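Local coordinates for protein pyocin-S2 (PDB 5ODW) that kills sensitive bacterial cells by breaking down their chromosomal DNA, the part modelled here being the N-terminal, mostly helical portion of the toxin without its nuclease domain, at residues Pro45-Gly48 and Thr49-Glu53; Val80-Leu83 and Lys84-Gly88; Lys150-Gly153 and Glu154-Arg158; Ala174-Ala177 and Ile178-Thr182. All coordinates share one frame; numbering follows the deposited sequence.

Contact 1 of 4, residues Pro45-Gly48 and Thr49-Glu53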
loop_
_atom_site.group_PDB
_atom_site.type_symbol
_atom_site.label_atom_id
_atom_site.label_comp_id
_atom_site.label_asym_id
_atom_site.label_seq_id
_atom_site.Cartn_x
_atom_site.Cartn_y
_atom_site.Cartn_z
ATOM N N PRO C 45 -9.789 -11.775 -5.319
ATOM C CA PRO C 45 -9.705 -13.243 -5.422
ATOM C C PRO C 45 -10.985 -13.935 -5.963
ATOM O O PRO C 45 -10.985 -15.159 -6.212
ATOM C CB PRO C 45 -9.387 -13.669 -3.983
ATOM C CG PRO C 45 -9.520 -12.451 -3.126
ATOM C CD PRO C 45 -10.090 -11.358 -3.935
ATOM N N TYR C 46 -12.075 -13.155 -6.159
ATOM C CA TYR C 46 -13.397 -13.670 -6.549
ATOM C C TYR C 46 -13.671 -13.689 -8.049
ATOM O O TYR C 46 -14.707 -14.222 -8.468
ATOM C CB TYR C 46 -14.524 -12.864 -5.849
ATOM C CG TYR C 46 -14.195 -12.402 -4.443
ATOM C CD1 TYR C 46 -14.287 -13.274 -3.363
ATOM C CD2 TYR C 46 -13.808 -11.087 -4.190
ATOM C CE1 TYR C 46 -13.960 -12.862 -2.072
ATOM C CE2 TYR C 46 -13.495 -10.660 -2.901
ATOM C CZ TYR C 46 -13.570 -11.551 -1.847
ATOM O OH TYR C 46 -13.304 -11.119 -0.572
ATOM N N VAL C 47 -12.779 -13.098 -8.858
ATOM C CA VAL C 47 -12.995 -12.986 -10.311
ATOM C C VAL C 47 -13.111 -14.392 -10.975
ATOM O O VAL C 47 -14.160 -14.699 -11.551
ATOM C CB VAL C 47 -11.994 -12.043 -11.035
ATOM C CG1 VAL C 47 -12.362 -11.905 -12.502
ATOM C CG2 VAL C 47 -11.979 -10.667 -10.388
ATOM N N GLY C 48 -12.076 -15.223 -10.819
ATOM C CA GLY C 48 -12.015 -16.580 -11.352
ATOM C C GLY C 48 -13.248 -17.408 -11.072
ATOM O O GLY C 48 -13.873 -17.911 -12.012
ATOM N N THR C 49 -13.622 -17.522 -9.774
ATOM C CA THR C 49 -14.796 -18.290 -9.325
ATOM C C THR C 49 -16.109 -17.580 -9.716
ATOM O O THR C 49 -17.097 -18.255 -10.000
ATOM C CB THR C 49 -14.712 -18.665 -7.832
ATOM O OG1 THR C 49 -14.698 -17.483 -7.043
ATOM C CG2 THR C 49 -13.486 -19.518 -7.497
ATOM N N GLY C 50 -16.078 -16.248 -9.800
ATOM C CA GLY C 50 -17.223 -15.447 -10.224
ATOM C C GLY C 50 -17.606 -15.699 -11.666
ATOM O O GLY C 50 -18.790 -15.834 -11.995
ATOM N N MET C 51 -16.580 -15.789 -12.523
ATOM C CA MET C 51 -16.710 -16.060 -13.949
ATOM C C MET C 51 -17.180 -17.496 -14.183
ATOM O O MET C 51 -18.050 -17.725 -15.033
ATOM C CB MET C 51 -15.391 -15.747 -14.679
ATOM C CG MET C 51 -15.102 -14.225 -14.853
ATOM S SD MET C 51 -16.493 -13.069 -15.189
ATOM C CE MET C 51 -16.946 -13.540 -16.856
ATOM N N GLN C 52 -16.633 -18.448 -13.369
ATOM C CA GLN C 52 -16.934 -19.887 -13.308
ATOM C C GLN C 52 -18.405 -20.099 -12.897
ATOM O O GLN C 52 -19.076 -20.948 -13.486
ATOM C CB GLN C 52 -15.995 -20.554 -12.285
ATOM C CG GLN C 52 -16.100 -22.073 -12.163
ATOM C CD GLN C 52 -15.541 -22.562 -10.837
ATOM O OE1 GLN C 52 -14.356 -22.357 -10.509
ATOM N NE2 GLN C 52 -16.389 -23.215 -10.035
ATOM N N GLU C 53 -18.901 -19.342 -11.889
ATOM C CA GLU C 53 -20.281 -19.439 -11.396
ATOM C C GLU C 53 -21.274 -18.857 -12.395
ATOM O O GLU C 53 -22.402 -19.356 -12.497
ATOM C CB GLU C 53 -20.442 -18.781 -10.013
ATOM C CG GLU C 53 -19.794 -19.529 -8.854
ATOM C CD GLU C 53 -20.170 -20.992 -8.739
ATOM O OE1 GLU C 53 -21.363 -21.284 -8.488
ATOM O OE2 GLU C 53 -19.273 -21.849 -8.921
#
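M51 sits one turn beyond V47, and the two mark the opening turn of helix 47-70, where the chain passes from a loop at P45 into regular i to i+4 alpha-helical bonding. From CB outward, the M51 side chain first meets the carbonyl of V47: CB lies 3.5 Å from V47 O, just beside the backbone bond that M51 N makes to the same oxygen at 2.8 Å, a bond with a C=O...donor angle of 169°. CG, beside the backbone N, stays close to that carbonyl and comes 4.3 Å from V47 CG1, a loose apolar touch between the two side chains. There the chain bends, at chi2 and again at chi3, so SD and CE run away from 45-48. The side chain packs on E138, Y141 and Q142 of helix 133-148 and, as V47 also does, on an aromatic side chain of the other protein in the assembly.

Of the other two backbone bonds, G50 N to Y46 O (2.8 Å) is the more bent, with an N-H...O angle of 137°; Q52 N reaches G48 O at 3.1 Å. Q52 stays alongside this last bond, its CB against the G48 carbonyl oxygen. Before the turn, P45 CD lies over the rim of one face of the Y46 ring, while that ring packs on an aromatic residue of the partner protein. T49, in the first turn, has a chi1 of 63°, which places OG1 between its backbone N and carbonyl carbon, 3.6 Å from Y46 O.

Contact 2 of 4, residues Val80-Leu83 and Lys84-Gly88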
loop_
_atom_site.group_PDB
_atom_site.type_symbol
_atom_site.label_atom_id
_atom_site.label_comp_id
_atom_site.label_asym_id
_atom_site.label_seq_id
_atom_site.Cartn_x
_atom_site.Cartn_y
_atom_site.Cartn_z
ATOM N N VAL C 80 -53.735 -23.212 -21.908
ATOM C CA VAL C 80 -55.103 -22.966 -22.353
ATOM C C VAL C 80 -55.945 -24.189 -21.982
ATOM O O VAL C 80 -57.002 -24.028 -21.374
ATOM C CB VAL C 80 -55.126 -22.637 -23.883
ATOM C CG1 VAL C 80 -56.540 -22.688 -24.475
ATOM C CG2 VAL C 80 -54.483 -21.284 -24.162
ATOM N N ASP C 81 -55.438 -25.400 -22.286
ATOM C CA ASP C 81 -56.130 -26.657 -22.002
ATOM C C ASP C 81 -56.285 -26.929 -20.490
ATOM O O ASP C 81 -57.347 -27.424 -20.095
ATOM C CB ASP C 81 -55.497 -27.835 -22.756
ATOM C CG ASP C 81 -55.836 -27.872 -24.246
ATOM O OD1 ASP C 81 -56.189 -26.803 -24.814
ATOM O OD2 ASP C 81 -55.710 -28.954 -24.856
ATOM N N GLU C 82 -55.305 -26.557 -19.663
ATOM C CA GLU C 82 -55.449 -26.682 -18.205
ATOM C C GLU C 82 -56.535 -25.746 -17.642
ATOM O O GLU C 82 -57.352 -26.158 -16.826
ATOM C CB GLU C 82 -54.122 -26.420 -17.495
ATOM C CG GLU C 82 -53.256 -27.653 -17.313
ATOM C CD GLU C 82 -53.926 -28.713 -16.461
ATOM O OE1 GLU C 82 -55.120 -28.552 -16.144
ATOM O OE2 GLU C 82 -53.260 -29.707 -16.109
ATOM N N LEU C 83 -56.535 -24.490 -18.088
ATOM C CA LEU C 83 -57.556 -23.509 -17.706
ATOM C C LEU C 83 -58.929 -23.871 -18.231
ATOM O O LEU C 83 -59.917 -23.614 -17.548
ATOM C CB LEU C 83 -57.197 -22.111 -18.202
ATOM C CG LEU C 83 -56.086 -21.378 -17.472
ATOM C CD1 LEU C 83 -55.797 -20.073 -18.161
ATOM C CD2 LEU C 83 -56.438 -21.115 -16.001
ATOM N N LYS C 84 -58.993 -24.426 -19.454
ATOM C CA LYS C 84 -60.218 -24.877 -20.117
ATOM C C LYS C 84 -60.891 -25.954 -19.249
ATOM O O LYS C 84 -62.085 -25.851 -18.947
ATOM C CB LYS C 84 -59.852 -25.486 -21.481
ATOM C CG LYS C 84 -60.818 -25.199 -22.617
ATOM C CD LYS C 84 -60.490 -26.065 -23.838
ATOM C CE LYS C 84 -59.255 -25.612 -24.579
ATOM N NZ LYS C 84 -58.864 -26.559 -25.655
ATOM N N SER C 85 -60.095 -26.968 -18.823
ATOM C CA SER C 85 -60.574 -28.081 -18.005
ATOM C C SER C 85 -60.799 -27.693 -16.559
ATOM O O SER C 85 -61.773 -28.163 -15.967
ATOM C CB SER C 85 -59.670 -29.297 -18.142
ATOM O OG SER C 85 -60.052 -30.007 -19.313
ATOM N N GLU C 86 -59.959 -26.788 -16.011
ATOM C CA GLU C 86 -60.101 -26.245 -14.653
ATOM C C GLU C 86 -61.454 -25.520 -14.483
ATOM O O GLU C 86 -61.955 -25.421 -13.363
ATOM C CB GLU C 86 -58.974 -25.253 -14.358
ATOM C CG GLU C 86 -57.754 -25.904 -13.740
ATOM C CD GLU C 86 -56.508 -25.047 -13.717
ATOM O OE1 GLU C 86 -56.627 -23.809 -13.565
ATOM O OE2 GLU C 86 -55.403 -25.627 -13.811
ATOM N N ALA C 87 -62.049 -25.047 -15.609
ATOM C CA ALA C 87 -63.318 -24.342 -15.672
ATOM C C ALA C 87 -64.483 -25.279 -16.055
ATOM O O ALA C 87 -65.599 -24.825 -16.297
ATOM C CB ALA C 87 -63.201 -23.214 -16.667
ATOM N N GLY C 88 -64.217 -26.572 -16.129
ATOM C CA GLY C 88 -65.244 -27.541 -16.480
ATOM C C GLY C 88 -65.530 -27.739 -17.951
ATOM O O GLY C 88 -66.301 -28.635 -18.293
#
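D81 and K84 are tied by a salt bridge along the last turns of helix 72-86, with K84 NZ 2.8 Å from D81 OD1. The two side chains run side by side and point the same way. The ammonium meets OD1 from above the carboxylate plane, 57° out of it, and the K84 chain gets there by bending at chi3. K84 NZ also donates to G91 O, so the one ammonium links the helix both to its own preceding turn and to the chain that follows.

The second charged pair is of like sign: E82 OE1 and E86 OE2 lie 3.8 Å apart with their carboxylate planes 38° from each other, an approach that probably costs some energy. Beside it, a methyl meets a carboxylate oxygen, L83 CD2 lying 3.6 Å from E86 OE1.

Apolar contact is slight. V80 CG1 touches K84 CE at 4.0 Å, so the last methylene of the lysine passes the valine just before the charge reaches D81.

Backbone bonds carry the rest. K84 N, S85 N and E86 N donate to V80 O, D81 O and E82 O as in any alpha-helix, while A87 N to L83 O, at 3.2 Å, is weak. The helix then ends in a Schellman motif: G88, with a phi of 83°, is its C-prime residue, L89 N bonds back to K84 O, and G88 N donates to S85 O at 2.9 Å.

In the fold, this C-terminal end of helix 72-86 leans on helix 96-121, where V80 packs on L109, and L83 on both I105 and L109; V80 also reaches L179 of helix 153-204.

Contact 3 of 4, residues Lys150-Gly153 and Glu154-Arg158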
loop_
_atom_site.group_PDB
_atom_site.type_symbol
_atom_site.label_atom_id
_atom_site.label_comp_id
_atom_site.label_asym_id
_atom_site.label_seq_id
_atom_site.Cartn_x
_atom_site.Cartn_y
_atom_site.Cartn_z
ATOM N N LYS C 150 -14.942 -6.690 -5.150
ATOM C CA LYS C 150 -15.726 -7.386 -4.132
ATOM C C LYS C 150 -16.344 -8.698 -4.628
ATOM O O LYS C 150 -16.167 -9.087 -5.787
ATOM C CB LYS C 150 -16.775 -6.464 -3.482
ATOM C CG LYS C 150 -17.810 -5.835 -4.401
ATOM C CD LYS C 150 -18.497 -4.681 -3.672
ATOM C CE LYS C 150 -19.746 -4.213 -4.363
ATOM N NZ LYS C 150 -20.501 -3.270 -3.516
ATOM N N PHE C 151 -17.009 -9.402 -3.696
ATOM C CA PHE C 151 -17.647 -10.690 -3.889
ATOM C C PHE C 151 -18.706 -10.675 -4.983
ATOM O O PHE C 151 -19.543 -9.776 -5.018
ATOM C CB PHE C 151 -18.197 -11.215 -2.560
ATOM C CG PHE C 151 -18.716 -12.627 -2.654
ATOM C CD1 PHE C 151 -17.849 -13.686 -2.889
ATOM C CD2 PHE C 151 -20.073 -12.893 -2.540
ATOM C CE1 PHE C 151 -18.339 -14.988 -2.994
ATOM C CE2 PHE C 151 -20.555 -14.197 -2.644
ATOM C CZ PHE C 151 -19.691 -15.232 -2.885
ATOM N N TYR C 152 -18.657 -11.696 -5.861
ATOM C CA TYR C 152 -19.501 -11.881 -7.037
ATOM C C TYR C 152 -20.983 -12.034 -6.745
ATOM O O TYR C 152 -21.788 -11.536 -7.522
ATOM C CB TYR C 152 -19.001 -13.036 -7.920
ATOM C CG TYR C 152 -18.926 -14.395 -7.256
ATOM C CD1 TYR C 152 -20.016 -15.265 -7.280
ATOM C CD2 TYR C 152 -17.737 -14.855 -6.693
ATOM C CE1 TYR C 152 -19.950 -16.526 -6.686
ATOM C CE2 TYR C 152 -17.649 -16.129 -6.127
ATOM C CZ TYR C 152 -18.765 -16.952 -6.108
ATOM O OH TYR C 152 -18.686 -18.198 -5.543
ATOM N N GLY C 153 -21.318 -12.692 -5.641
ATOM C CA GLY C 153 -22.679 -12.979 -5.187
ATOM C C GLY C 153 -23.811 -12.037 -5.559
ATOM O O GLY C 153 -24.803 -12.482 -6.149
ATOM N N GLU C 154 -23.681 -10.735 -5.208
ATOM C CA GLU C 154 -24.718 -9.722 -5.487
ATOM C C GLU C 154 -24.881 -9.438 -6.979
ATOM O O GLU C 154 -26.005 -9.261 -7.446
ATOM C CB GLU C 154 -24.497 -8.418 -4.675
ATOM C CG GLU C 154 -23.300 -7.565 -5.096
ATOM C CD GLU C 154 -22.680 -6.694 -4.023
ATOM O OE1 GLU C 154 -21.519 -6.967 -3.637
ATOM O OE2 GLU C 154 -23.350 -5.732 -3.580
ATOM N N PHE C 155 -23.760 -9.417 -7.720
ATOM C CA PHE C 155 -23.713 -9.147 -9.158
ATOM C C PHE C 155 -24.354 -10.264 -9.936
ATOM O O PHE C 155 -25.213 -9.995 -10.790
ATOM C CB PHE C 155 -22.260 -8.937 -9.638
ATOM C CG PHE C 155 -21.589 -7.796 -8.929
ATOM C CD1 PHE C 155 -21.922 -6.474 -9.231
ATOM C CD2 PHE C 155 -20.669 -8.034 -7.915
ATOM C CE1 PHE C 155 -21.329 -5.410 -8.544
ATOM C CE2 PHE C 155 -20.069 -6.968 -7.235
ATOM C CZ PHE C 155 -20.399 -5.664 -7.559
ATOM N N LEU C 156 -23.933 -11.518 -9.631
ATOM C CA LEU C 156 -24.406 -12.743 -10.241
ATOM C C LEU C 156 -25.917 -12.896 -10.060
ATOM O O LEU C 156 -26.601 -13.188 -11.042
ATOM C CB LEU C 156 -23.622 -13.932 -9.657
ATOM C CG LEU C 156 -24.001 -15.349 -10.106
ATOM C CD1 LEU C 156 -23.771 -15.561 -11.603
ATOM C CD2 LEU C 156 -23.223 -16.362 -9.319
ATOM N N ASP C 157 -26.440 -12.652 -8.832
ATOM C CA ASP C 157 -27.865 -12.757 -8.540
ATOM C C ASP C 157 -28.662 -11.728 -9.326
ATOM O O ASP C 157 -29.702 -12.069 -9.893
ATOM C CB ASP C 157 -28.132 -12.653 -7.030
ATOM C CG ASP C 157 -27.885 -13.942 -6.242
ATOM O OD1 ASP C 157 -27.653 -14.999 -6.882
ATOM O OD2 ASP C 157 -27.956 -13.899 -4.975
ATOM N N ARG C 158 -28.136 -10.489 -9.422
ATOM C CA ARG C 158 -28.770 -9.408 -10.179
ATOM C C ARG C 158 -28.801 -9.704 -11.680
ATOM O O ARG C 158 -29.859 -9.569 -12.282
ATOM C CB ARG C 158 -28.131 -8.039 -9.867
ATOM C CG ARG C 158 -28.913 -6.855 -10.448
ATOM C CD ARG C 158 -29.679 -6.034 -9.417
ATOM N NE ARG C 158 -29.978 -4.687 -9.928
ATOM C CZ ARG C 158 -31.173 -4.283 -10.345
ATOM N NH1 ARG C 158 -32.218 -5.101 -10.278
ATOM N NH2 ARG C 158 -31.339 -3.052 -10.816
#
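With CG tucked between the backbone N and carbonyl carbon in both K150 (chi1 59°) and E154 (chi1 70°), and both chains extended beyond it, the two side chains cross at about a right angle just before and at the start of helix 153-204. K150 CE comes 3.4 Å from E154 OE1, but K150 NZ stays 3.8 Å from E154 OE2, a long salt bridge. The lysine's stronger polar partner is an acidic side chain of the other protein in the assembly, so E154 is at most a secondary partner.

K150 also runs across F155. Its CG meets the ring edge in plane, 3.8 Å from F155 CE2, and CE lies 3.6 Å from F155 CZ. F151 O is at that ring edge as well, 3.6 Å from F155 CD2.

Y152 O receives the first helical bond, from L156 N at 3.0 Å and nearly straight at 173°, while F155 N adds a weak one to the same oxygen. D157 N then bonds G153 O. Alongside, L156 CD2 touches the edge of the Y152 ring at CD1, the two side chains pointing the same way.

D157 OD1 accepts from Y26 OH in strand 24-26. Y152 packs on Y141 and L145 of helix 133-148 and on T49 and E53 of helix 47-70, while L156 packs on Y141, E53 and L57.

Contact 4 of 4, residues Ala174-Ala177 and Ile178-Thr182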
loop_
_atom_site.group_PDB
_atom_site.type_symbol
_atom_site.label_atom_id
_atom_site.label_comp_id
_atom_site.label_asym_id
_atom_site.label_seq_id
_atom_site.Cartn_x
_atom_site.Cartn_y
_atom_site.Cartn_z
ATOM N N ALA C 174 -44.155 -13.393 -27.520
ATOM C CA ALA C 174 -44.457 -14.456 -28.484
ATOM C C ALA C 174 -45.761 -15.200 -28.159
ATOM O O ALA C 174 -46.476 -15.605 -29.084
ATOM C CB ALA C 174 -43.306 -15.438 -28.544
ATOM N N GLN C 175 -46.058 -15.391 -26.848
ATOM C CA GLN C 175 -47.270 -16.057 -26.363
ATOM C C GLN C 175 -48.522 -15.272 -26.716
ATOM O O GLN C 175 -49.543 -15.881 -27.035
ATOM C CB GLN C 175 -47.206 -16.314 -24.853
ATOM C CG GLN C 175 -46.376 -17.542 -24.486
ATOM C CD GLN C 175 -46.430 -17.883 -23.023
ATOM O OE1 GLN C 175 -46.777 -18.996 -22.644
ATOM N NE2 GLN C 175 -46.043 -16.958 -22.164
ATOM N N ILE C 176 -48.440 -13.916 -26.672
ATOM C CA ILE C 176 -49.539 -13.006 -27.030
ATOM C C ILE C 176 -49.864 -13.172 -28.529
ATOM O O ILE C 176 -51.039 -13.229 -28.887
ATOM C CB ILE C 176 -49.265 -11.529 -26.596
ATOM C CG1 ILE C 176 -49.142 -11.430 -25.057
ATOM C CG2 ILE C 176 -50.392 -10.600 -27.095
ATOM C CD1 ILE C 176 -48.439 -10.271 -24.540
ATOM N N ALA C 177 -48.821 -13.321 -29.378
ATOM C CA ALA C 177 -48.951 -13.555 -30.818
ATOM C C ALA C 177 -49.714 -14.859 -31.075
ATOM O O ALA C 177 -50.613 -14.884 -31.929
ATOM C CB ALA C 177 -47.576 -13.617 -31.463
ATOM N N ILE C 178 -49.382 -15.923 -30.304
ATOM C CA ILE C 178 -50.026 -17.246 -30.375
ATOM C C ILE C 178 -51.495 -17.138 -29.958
ATOM O O ILE C 178 -52.350 -17.739 -30.610
ATOM C CB ILE C 178 -49.274 -18.356 -29.558
ATOM C CG1 ILE C 178 -47.821 -18.554 -30.050
ATOM C CG2 ILE C 178 -50.054 -19.662 -29.607
ATOM C CD1 ILE C 178 -47.015 -19.554 -29.298
ATOM N N LEU C 179 -51.775 -16.385 -28.870
ATOM C CA LEU C 179 -53.125 -16.201 -28.340
ATOM C C LEU C 179 -53.981 -15.302 -29.219
ATOM O O LEU C 179 -55.182 -15.525 -29.272
ATOM C CB LEU C 179 -53.120 -15.725 -26.878
ATOM C CG LEU C 179 -52.639 -16.752 -25.847
ATOM C CD1 LEU C 179 -52.104 -16.076 -24.600
ATOM C CD2 LEU C 179 -53.732 -17.745 -25.502
ATOM N N LYS C 180 -53.377 -14.318 -29.931
ATOM C CA LYS C 180 -54.073 -13.421 -30.871
ATOM C C LYS C 180 -54.616 -14.256 -32.041
ATOM O O LYS C 180 -55.771 -14.086 -32.433
ATOM C CB LYS C 180 -53.118 -12.326 -31.393
ATOM C CG LYS C 180 -53.670 -10.913 -31.270
ATOM C CD LYS C 180 -53.034 -10.152 -30.105
ATOM C CE LYS C 180 -53.506 -8.719 -29.998
ATOM N NZ LYS C 180 -52.817 -7.991 -28.899
ATOM N N GLN C 181 -53.780 -15.186 -32.564
ATOM C CA GLN C 181 -54.122 -16.101 -33.654
ATOM C C GLN C 181 -55.144 -17.135 -33.191
ATOM O O GLN C 181 -56.052 -17.457 -33.961
ATOM C CB GLN C 181 -52.866 -16.781 -34.230
ATOM C CG GLN C 181 -53.146 -17.643 -35.475
ATOM C CD GLN C 181 -51.904 -18.184 -36.154
ATOM O OE1 GLN C 181 -50.778 -17.856 -35.767
ATOM N NE2 GLN C 181 -52.064 -19.022 -37.184
ATOM N N THR C 182 -55.014 -17.637 -31.935
ATOM C CA THR C 182 -55.966 -18.585 -31.349
ATOM C C THR C 182 -57.332 -17.907 -31.146
ATOM O O THR C 182 -58.349 -18.493 -31.518
ATOM C CB THR C 182 -55.399 -19.263 -30.101
ATOM O OG1 THR C 182 -54.249 -20.019 -30.481
ATOM C CG2 THR C 182 -56.404 -20.200 -29.439
#
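I176 and K180 lie side by side, one turn apart, and point the same way: I176 CG2 touches both K180 CD and K180 NZ at 4.0 Å. K180 CB lies 3.4 Å from I176 O, and the bend at chi2 (104°) turns CD and the atoms beyond it back along the isoleucine. On other sides of the same turn, branches again settle on carbonyl oxygens of the turn before. I178 CG1, held beside the backbone N by a chi1 of -60°, rests 3.4 Å from A174 O, and L179 CG sits equally near Q175 O.

What fixes these spacings is the backbone of an unbroken alpha-helix, midway along the long helix 153-204. I178 N and L179 N donate in turn to A174 O and Q175 O. K180 N follows to I176 O at 2.8 Å, and Q181 N to A177 O at 3.2 Å. The next carbonyl, I178 O, takes two donors, T182 N and T182 OG1, each at 3.0 Å and from opposite faces of the carbonyl plane. The threonine hydroxyl is therefore turned back against its own helix.

Farther out, K180 and Q181 are on the solvent side, and Q181 NE2 has a weak bond to E185. The inward side faces two helices. L179 packs on V106 and M110 of helix 96-121, and I176 on L117 of it, whereas Q175 packs on L72, E75 and E79 of helix 72-86 and I178 on T76.

All four contacts are local and follow in series, so none nests in or crosses another and none closes a long loop. Contact 1 opens helix 47-70 and contact 2 ends helix 72-86, with their centres about 46 Å apart. Contact 3 begins helix 153-204, and contact 4 lies farther along that same helix, about 36 Å from it between centres. The ties come in pairs. Contacts 1 and 3 touch, T49 OG1 lying 3.4 Å from Y152 CE2, which joins the starts of two helices near the partner protein. Contacts 2 and 4 touch through V80 CG2 and L179 CD2 at 3.9 Å, joining helix 72-86 to the middle of helix 153-204.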